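Enoyl-CoA hydratase (Mycobacterium tuberculosis, PDB 5KJP) probably catalyses the reversible hydration of 2-enoyl-CoA thioesters to 3-hydroxyacyl-CoA in fatty acid metabolism, as a member of the crotonase superfamily. Local coordinates at residues A38-V43 against R83-V88. Sequence-based numbering, arbitrary orientation.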
loop_
_atom_site.group_PDB
_atom_site.type_symbol
_atom_site.label_atom_id
_atom_site.label_comp_id
_atom_site.label_asym_id
_atom_site.label_seq_id
_atom_site.Cartn_x
_atom_site.Cartn_y
_atom_site.Cartn_z
ATOM N N ALA A 38 0.350 -27.078 -14.174
ATOM C CA ALA A 38 -0.880 -26.378 -14.521
ATOM C C ALA A 38 -2.051 -26.964 -13.744
ATOM O O ALA A 38 -2.107 -28.167 -13.497
ATOM C CB ALA A 38 -1.146 -26.453 -16.028
ATOM N N VAL A 39 -2.987 -26.110 -13.358
ATOM C CA VAL A 39 -4.115 -26.552 -12.553
ATOM C C VAL A 39 -5.239 -27.114 -13.419
ATOM O O VAL A 39 -5.879 -26.383 -14.176
ATOM C CB VAL A 39 -4.664 -25.402 -11.684
ATOM C CG1 VAL A 39 -5.844 -25.881 -10.830
ATOM C CG2 VAL A 39 -3.549 -24.818 -10.807
ATOM N N ASN A 40 -5.462 -28.423 -13.313
ATOM C CA ASN A 40 -6.646 -29.047 -13.894
ATOM C C ASN A 40 -7.656 -29.356 -12.789
ATOM O O ASN A 40 -7.502 -28.884 -11.655
ATOM C CB ASN A 40 -6.279 -30.315 -14.672
ATOM C CG ASN A 40 -5.582 -31.356 -13.809
ATOM O OD1 ASN A 40 -5.409 -31.169 -12.603
ATOM N ND2 ASN A 40 -5.182 -32.467 -14.429
ATOM N N ALA A 41 -8.681 -30.141 -13.113
ATOM C CA ALA A 41 -9.703 -30.497 -12.129
ATOM C C ALA A 41 -9.092 -31.237 -10.940
ATOM O O ALA A 41 -9.416 -30.940 -9.786
ATOM C CB ALA A 41 -10.797 -31.341 -12.773
ATOM N N ALA A 42 -8.207 -32.192 -11.228
ATOM C CA ALA A 42 -7.565 -32.993 -10.185
ATOM C C ALA A 42 -6.750 -32.122 -9.224
ATOM O O ALA A 42 -6.833 -32.280 -8.001
ATOM C CB ALA A 42 -6.679 -34.066 -10.810
ATOM N N VAL A 43 -5.966 -31.201 -9.776
ATOM C CA VAL A 43 -5.154 -30.321 -8.945
ATOM C C VAL A 43 -6.032 -29.362 -8.146
ATOM O O VAL A 43 -5.781 -29.120 -6.968
ATOM C CB VAL A 43 -4.145 -29.507 -9.779
ATOM C CG1 VAL A 43 -3.469 -28.453 -8.912
ATOM C CG2 VAL A 43 -3.101 -30.430 -10.394
ATOM N N ARG A 83 -11.700 -28.400 -22.574
ATOM C CA ARG A 83 -12.496 -29.600 -22.814
ATOM C C ARG A 83 -13.451 -29.941 -21.669
ATOM O O ARG A 83 -13.971 -31.057 -21.600
ATOM C CB ARG A 83 -11.592 -30.796 -23.107
ATOM C CG ARG A 83 -10.768 -31.278 -21.937
ATOM C CD ARG A 83 -10.563 -32.780 -22.046
ATOM N NE ARG A 83 -10.326 -33.371 -20.738
ATOM C CZ ARG A 83 -10.900 -34.485 -20.307
ATOM N NH1 ARG A 83 -11.746 -35.148 -21.086
ATOM N NH2 ARG A 83 -10.621 -34.935 -19.092
ATOM N N GLY A 84 -13.688 -28.980 -20.782
ATOM C CA GLY A 84 -14.777 -29.103 -19.830
ATOM C C GLY A 84 -14.457 -29.717 -18.478
ATOM O O GLY A 84 -15.343 -30.259 -17.820
ATOM N N GLU A 85 -13.202 -29.647 -18.052
ATOM C CA GLU A 85 -12.876 -30.086 -16.700
ATOM C C GLU A 85 -13.389 -29.043 -15.715
ATOM O O GLU A 85 -13.361 -27.846 -16.002
ATOM C CB GLU A 85 -11.370 -30.307 -16.527
ATOM C CG GLU A 85 -10.809 -31.464 -17.341
ATOM C CD GLU A 85 -9.506 -32.004 -16.775
ATOM O OE1 GLU A 85 -9.140 -31.623 -15.640
ATOM O OE2 GLU A 85 -8.847 -32.813 -17.464
ATOM N N ASN A 86 -13.876 -29.489 -14.559
ATOM C CA ASN A 86 -14.347 -28.555 -13.544
ATOM C C ASN A 86 -13.167 -28.013 -12.757
ATOM O O ASN A 86 -12.877 -28.474 -11.652
ATOM C CB ASN A 86 -15.356 -29.219 -12.603
ATOM C CG ASN A 86 -16.057 -28.214 -11.701
ATOM O OD1 ASN A 86 -16.131 -27.025 -12.016
ATOM N ND2 ASN A 86 -16.575 -28.688 -10.575
ATOM N N VAL A 87 -12.484 -27.035 -13.341
ATOM C CA VAL A 87 -11.260 -26.498 -12.763
ATOM C C VAL A 87 -11.549 -25.381 -11.771
ATOM O O VAL A 87 -11.052 -25.398 -10.644
ATOM C CB VAL A 87 -10.312 -25.967 -13.851
ATOM C CG1 VAL A 87 -8.975 -25.585 -13.231
ATOM C CG2 VAL A 87 -10.117 -27.009 -14.934
ATOM N N VAL A 88 -12.341 -24.402 -12.191
ATOM C CA VAL A 88 -12.713 -23.309 -11.299
ATOM C C VAL A 88 -13.974 -23.701 -10.546
ATOM O O VAL A 88 -15.080 -23.618 -11.079
ATOM C CB VAL A 88 -12.938 -21.988 -12.054
ATOM C CG1 VAL A 88 -13.261 -20.868 -11.071
ATOM C CG2 VAL A 88 -11.704 -21.631 -12.878
HETATM O O HOH W 1 -6.237 -32.984 -17.248
HETATM O O HOH W 2 -11.913 -30.074 -9.390
HETATM O O HOH W 3 -8.187 -33.508 -13.951
#
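V87 and V39 meet on the tightly packed side of this contact, where the start of helix 41-56 rests against the loop that follows helix 78-82. CG1 of V87, anti to its own backbone N (chi1 -173°), comes within 3.3 Å of the carbonyl O of V39 and 4.0 Å from V39 CG1. The second branch, CG2, lies against the backbone where N40 joins A41, 3.9 Å from A41 N. L94 of strand 93-94 touches both valines, and S44 OG is hydrogen-bonded to V87 O.

That same A41 N-H points to the carboxylate of E85, donating to OE1 at 3.0 Å in a nearly straight bond that meets OE1 nearly in line with its C-O bond. E85 gets there on a chain extended beyond CG, and its OE1 also lies 3.3 Å from A41 CB. A41 N belongs to the first turn of the helix, whose N-cap is N40: N40 OD1 accepts from V43 N, while E85 reaches a second N-H of the same turn from outside. The negative carboxylate at this end would be expected to interact favourably with the helix dipole. On the 83-88 side, a Schellman motif with G84 as its C' residue ends helix 78-82 and leads the chain to E85.

Toward solvent, water takes over. One molecule donates to E85 OE1 and accepts from A42 N; another joins N40 ND2 to E85 OE2, to which R83 NH2 makes a salt bridge (3.2 Å) in one of the two conformers of R83. Beside exposed N86, a third donates to both A41 O and N86 O.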